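Local coordinates for protein phage integrase (Pectobacterium atrosepticum, PDB 3JU0) that probably binds the arm-type DNA sites used in site-specific recombination, this piece being the N-terminal arm-type binding domain of a phage-family integrase, at residues L20-G25 with Q66-A71; L28-H31 with S35-W38. All blocks are in the same frame, centred on the assembly; numbering follows the deposited sequence.

Contact 1: L20-G25 with Q66-A71; sequences LTDGFG and QRRDEA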
loop_
_atom_site.group_PDB
_atom_site.type_symbol
_atom_site.label_atom_id
_atom_site.label_comp_id
_atom_site.label_asym_id
_atom_site.label_seq_id
_atom_site.Cartn_x
_atom_site.Cartn_y
_atom_site.Cartn_z
ATOM N N LEU A 20 5.382 5.777 -6.920
ATOM C CA LEU A 20 5.948 4.708 -7.694
ATOM C C LEU A 20 4.887 3.596 -7.809
ATOM O O LEU A 20 4.506 2.937 -6.798
ATOM C CB LEU A 20 7.201 4.172 -7.061
ATOM C CG LEU A 20 8.419 5.095 -7.096
ATOM C CD1 LEU A 20 9.520 4.445 -6.360
ATOM C CD2 LEU A 20 8.893 5.408 -8.541
ATOM N N THR A 21 4.399 3.378 -9.016
ATOM C CA THR A 21 3.328 2.417 -9.168
ATOM C C THR A 21 3.837 0.976 -9.152
ATOM O O THR A 21 4.908 0.661 -9.683
ATOM C CB THR A 21 2.535 2.670 -10.491
ATOM O OG1 THR A 21 1.367 1.793 -10.561
ATOM C CG2 THR A 21 3.397 2.337 -11.580
ATOM N N ASP A 22 3.036 0.075 -8.562
ATOM C CA ASP A 22 3.293 -1.360 -8.548
ATOM C C ASP A 22 2.241 -2.103 -9.396
ATOM O O ASP A 22 2.381 -3.307 -9.590
ATOM C CB ASP A 22 3.250 -1.983 -7.154
ATOM C CG ASP A 22 3.771 -3.400 -7.150
ATOM O OD1 ASP A 22 3.090 -4.322 -6.710
ATOM O OD2 ASP A 22 4.905 -3.654 -7.609
ATOM N N GLY A 23 1.192 -1.440 -9.860
ATOM C CA GLY A 23 0.161 -2.186 -10.590
ATOM C C GLY A 23 -1.006 -2.528 -9.688
ATOM O O GLY A 23 -0.926 -2.437 -8.473
ATOM N N PHE A 24 -2.113 -2.883 -10.329
ATOM C CA PHE A 24 -3.323 -3.218 -9.665
ATOM C C PHE A 24 -3.821 -2.134 -8.733
ATOM O O PHE A 24 -4.539 -2.414 -7.764
ATOM C CB PHE A 24 -3.190 -4.574 -8.980
ATOM C CG PHE A 24 -2.775 -5.669 -9.886
ATOM C CD1 PHE A 24 -1.466 -6.081 -9.939
ATOM C CD2 PHE A 24 -3.724 -6.296 -10.701
ATOM C CE1 PHE A 24 -1.071 -7.088 -10.785
ATOM C CE2 PHE A 24 -3.333 -7.290 -11.577
ATOM C CZ PHE A 24 -2.030 -7.718 -11.577
ATOM N N GLY A 25 -3.494 -0.864 -8.979
ATOM C CA GLY A 25 -4.002 0.209 -8.147
ATOM C C GLY A 25 -3.085 0.568 -7.004
ATOM O O GLY A 25 -3.340 1.533 -6.313
ATOM N N GLN A 66 0.231 -8.341 -0.237
ATOM C CA GLN A 66 -0.724 -9.178 0.503
ATOM C C GLN A 66 -1.897 -8.372 0.992
ATOM O O GLN A 66 -3.075 -8.808 0.914
ATOM C CB GLN A 66 0.020 -9.854 1.685
ATOM C CG GLN A 66 -0.855 -10.606 2.619
ATOM C CD GLN A 66 -1.540 -11.745 1.983
ATOM O OE1 GLN A 66 -2.608 -12.169 2.474
ATOM N NE2 GLN A 66 -0.985 -12.266 0.889
ATOM N N ARG A 67 -1.616 -7.169 1.487
ATOM C CA ARG A 67 -2.676 -6.272 1.983
ATOM C C ARG A 67 -3.545 -5.761 0.838
ATOM O O ARG A 67 -4.749 -5.642 0.965
ATOM C CB ARG A 67 -2.112 -5.087 2.777
ATOM C CG ARG A 67 -1.440 -5.552 4.118
ATOM C CD ARG A 67 -0.906 -4.402 4.865
ATOM N NE ARG A 67 -0.282 -4.959 6.095
ATOM C CZ ARG A 67 -0.017 -4.243 7.175
ATOM N NH1 ARG A 67 -0.249 -2.930 7.164
ATOM N NH2 ARG A 67 0.475 -4.828 8.273
ATOM N N ARG A 68 -2.917 -5.520 -0.310
ATOM C CA ARG A 68 -3.681 -5.186 -1.544
ATOM C C ARG A 68 -4.649 -6.325 -1.858
ATOM O O ARG A 68 -5.800 -6.110 -2.141
ATOM C CB ARG A 68 -2.669 -5.015 -2.704
ATOM C CG ARG A 68 -3.282 -4.891 -4.080
ATOM C CD ARG A 68 -2.281 -5.363 -5.111
ATOM N NE ARG A 68 -2.066 -6.792 -5.104
ATOM C CZ ARG A 68 -1.128 -7.446 -5.805
ATOM N NH1 ARG A 68 -0.221 -6.798 -6.494
ATOM N NH2 ARG A 68 -1.066 -8.760 -5.747
ATOM N N ASP A 69 -4.137 -7.542 -1.834
ATOM C CA ASP A 69 -4.952 -8.708 -2.137
ATOM C C ASP A 69 -6.158 -8.769 -1.178
ATOM O O ASP A 69 -7.290 -9.049 -1.571
ATOM C CB ASP A 69 -4.113 -9.993 -2.094
ATOM C CG ASP A 69 -3.199 -10.123 -3.242
ATOM O OD1 ASP A 69 -2.287 -10.980 -3.170
ATOM O OD2 ASP A 69 -3.360 -9.367 -4.227
ATOM N N GLU A 70 -5.904 -8.609 0.113
ATOM C CA GLU A 70 -6.970 -8.629 1.100
ATOM C C GLU A 70 -8.015 -7.543 0.876
ATOM O O GLU A 70 -9.205 -7.782 1.002
ATOM C CB GLU A 70 -6.414 -8.627 2.488
ATOM C CG GLU A 70 -5.644 -9.871 2.795
ATOM C CD GLU A 70 -6.451 -11.161 2.684
ATOM O OE1 GLU A 70 -5.965 -12.127 2.073
ATOM O OE2 GLU A 70 -7.604 -11.194 3.163
ATOM N N ALA A 71 -7.582 -6.369 0.460
ATOM C CA ALA A 71 -8.486 -5.297 0.143
ATOM C C ALA A 71 -9.311 -5.628 -1.081
ATOM O O ALA A 71 -10.523 -5.326 -1.103
ATOM C CB ALA A 71 -7.725 -4.021 -0.066
HETATM O O HOH W 1 0.394 -4.111 -6.690
#
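Arg68 of helix 61-76 reaches across to Asp22 and Phe24 in a thin, water-bridged contact, part polar and part against an aromatic ring, at the bulged hairpin of strand 18-23, one of the two outermost in the four-stranded antiparallel sheet of this arm-type DNA-binding domain. A classic beta bulge, Asp22 and Gly23 facing Met26, lies between strands 18-23 and 26-30, and Phe24 then points toward the helix. Only about 130 Å² is buried, and no direct hydrogen bond joins the two segments. The Arg68 chain leaves the helix with CG anti to the backbone N (chi1 171°) and bends at chi3, which carries the guanidinium across to the hairpin. There Phe24 CG lies over one guanidinium face, with Phe24 CD1 3.7 Å from Arg68 NH1, the two planes being steeply inclined at 64°. Asp22 OD1 stays 4.1 Å from Arg68 NH1, too far for a salt bridge, although the opposite charges probably still attract. Asp22 OD2 has a closer basic partner, Arg65, and also accepts from the backbone N of Leu3, near the N-terminus. On the helix side the guanidinium is fixed in rotation by Asp69, whose OD2 alone receives both NE and NH2 from one face of the carboxylate, with Arg68 NH2 2.8 Å from Asp69 OD2. With NE and NH2 taken up by Asp69, NH1 faces the hairpin, where one water in the guanidinium plane accepts from Arg68 NH1 at 2.8 Å and donates to Asp22 OD1 at 2.7 Å and Gly23 O at 2.8 Å.

Contact 2: L28-H31 with S35-W38; sequences LLVH and SKYW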
loop_
_atom_site.group_PDB
_atom_site.type_symbol
_atom_site.label_atom_id
_atom_site.label_comp_id
_atom_site.label_asym_id
_atom_site.label_seq_id
_atom_site.Cartn_x
_atom_site.Cartn_y
_atom_site.Cartn_z
ATOM N N LEU A 28 3.638 3.063 -4.117
ATOM C CA LEU A 28 4.391 3.630 -2.990
ATOM C C LEU A 28 4.417 5.151 -3.158
ATOM O O LEU A 28 4.810 5.660 -4.181
ATOM C CB LEU A 28 5.801 3.055 -3.007
ATOM C CG LEU A 28 6.705 3.424 -1.840
ATOM C CD1 LEU A 28 6.251 2.590 -0.654
ATOM C CD2 LEU A 28 8.133 3.201 -2.201
ATOM N N LEU A 29 4.032 5.866 -2.122
ATOM C CA LEU A 29 4.153 7.299 -2.037
ATOM C C LEU A 29 5.435 7.606 -1.309
ATOM O O LEU A 29 5.616 7.218 -0.130
ATOM C CB LEU A 29 2.927 7.898 -1.329
ATOM C CG LEU A 29 2.885 9.428 -1.295
ATOM C CD1 LEU A 29 2.585 10.016 -2.752
ATOM C CD2 LEU A 29 1.825 9.849 -0.337
ATOM N N VAL A 30 6.340 8.299 -1.998
ATOM C CA VAL A 30 7.632 8.671 -1.440
ATOM C C VAL A 30 7.514 10.161 -1.099
ATOM O O VAL A 30 7.350 11.017 -1.997
ATOM C CB VAL A 30 8.769 8.458 -2.441
ATOM C CG1 VAL A 30 10.135 8.796 -1.851
ATOM C CG2 VAL A 30 8.786 7.017 -2.912
ATOM N N HIS A 31 7.492 10.449 0.200
ATOM C CA HIS A 31 7.149 11.781 0.675
ATOM C C HIS A 31 8.402 12.596 0.959
ATOM O O HIS A 31 9.458 12.047 1.255
ATOM C CB HIS A 31 6.270 11.618 1.934
ATOM C CG HIS A 31 5.491 12.852 2.310
ATOM N ND1 HIS A 31 6.061 13.889 2.998
ATOM C CD2 HIS A 31 4.190 13.188 2.130
ATOM C CE1 HIS A 31 5.153 14.815 3.243
ATOM N NE2 HIS A 31 4.012 14.440 2.687
ATOM N N SER A 35 9.303 9.747 4.567
ATOM C CA SER A 35 8.530 8.546 4.788
ATOM C C SER A 35 8.007 7.956 3.482
ATOM O O SER A 35 7.919 8.667 2.469
ATOM C CB SER A 35 7.361 8.863 5.696
ATOM O OG SER A 35 7.811 9.129 7.026
ATOM N N LYS A 36 7.727 6.639 3.510
ATOM C CA LYS A 36 7.312 5.847 2.322
ATOM C C LYS A 36 6.010 5.091 2.669
ATOM O O LYS A 36 6.026 4.314 3.611
ATOM C CB LYS A 36 8.450 4.914 1.932
ATOM C CG LYS A 36 9.656 5.568 1.284
ATOM C CD LYS A 36 10.774 4.641 1.046
ATOM C CE LYS A 36 11.868 5.309 0.229
ATOM N NZ LYS A 36 13.134 4.465 0.155
ATOM N N TYR A 37 4.927 5.459 1.967
ATOM C CA TYR A 37 3.592 5.035 2.280
ATOM C C TYR A 37 3.054 4.110 1.219
ATOM O O TYR A 37 3.089 4.453 0.060
ATOM C CB TYR A 37 2.596 6.232 2.406
ATOM C CG TYR A 37 2.985 7.298 3.373
ATOM C CD1 TYR A 37 3.868 8.295 3.023
ATOM C CD2 TYR A 37 2.406 7.375 4.610
ATOM C CE1 TYR A 37 4.228 9.299 3.889
ATOM C CE2 TYR A 37 2.777 8.371 5.508
ATOM C CZ TYR A 37 3.718 9.318 5.192
ATOM O OH TYR A 37 4.026 10.359 6.079
ATOM N N TRP A 38 2.505 2.963 1.609
ATOM C CA TRP A 38 1.795 2.101 0.643
ATOM C C TRP A 38 0.344 2.546 0.565
ATOM O O TRP A 38 -0.330 2.726 1.584
ATOM C CB TRP A 38 1.811 0.665 1.073
ATOM C CG TRP A 38 3.176 0.049 1.161
ATOM C CD1 TRP A 38 3.852 -0.270 2.292
ATOM C CD2 TRP A 38 4.025 -0.259 0.070
ATOM N NE1 TRP A 38 5.061 -0.829 1.963
ATOM C CE2 TRP A 38 5.189 -0.848 0.597
ATOM C CE3 TRP A 38 3.902 -0.123 -1.320
ATOM C CZ2 TRP A 38 6.278 -1.246 -0.227
ATOM C CZ3 TRP A 38 4.983 -0.568 -2.125
ATOM C CH2 TRP A 38 6.117 -1.134 -1.564
#
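Leu28 to Val30 and Lys36 to Trp38 run antiparallel, the axes of these short segments 4.5 Å apart at closest approach and their directions 158° from one another. Leu29 and Tyr37 form the hydrogen-bonded pair, with Leu29 N to Tyr37 O and Tyr37 N to Leu29 O both at 2.8 Å; a third bond, from His31 N to Ser35 O, continues the pairing toward the turn. The flanking pairs, Leu28 with Trp38 and Val30 with Lys36, are non-hydrogen-bonded and send their side chains to the other face from Leu29 and Tyr37. On that face Leu28 sets a methyl over the indole: CD1 stands 3.5 Å from the centroid of the Trp38 six-membered ring and only 5° off its normal, a clear CH-pi contact. The anti placement of Leu28 CG relative to N (chi1 -175°) and that of Trp38 CG relative to its carbonyl carbon bring the two together. Trp38 also packs on Leu61 and Ala64 of the helix 61-76, while its NE1 is bonded to Val59 O, which helps hold the ring. Lys36 adds its CB beside Leu28 CD1, and its extended chain ends in bonds from NZ to Val8 O and Ala11 O. Toward the hairpin loop, His31 CB meets the edge of the Tyr37 ring at CE1, 3.7 Å away, and the two rings lie oblique. Asn33 in the turn bonds to both His31 ND1 and Tyr37 OH. The whole is a beta hairpin at the centre of the four-stranded antiparallel sheet that characterises this arm-type DNA-binding domain.

How the contacts relate
The two contacts lie about 14 Å apart between centres, within one arm-type DNA-binding domain. Along the chain, 20-25 comes first, followed by both segments of contact 2, and 66-71 last, so the hairpin is formed entirely within the span that contact 1 bridges. They share the sheet: strands 18-23 and 26-30 are neighbours, and Leu20 N probably bonds to Leu28 O at 2.8 Å. Contact 2 joins the two inner strands, whereas contact 1 links the bulged hairpin of an outermost strand to helix 61-76. Residues of both contacts touch that helix, so it meets the sheet at two places.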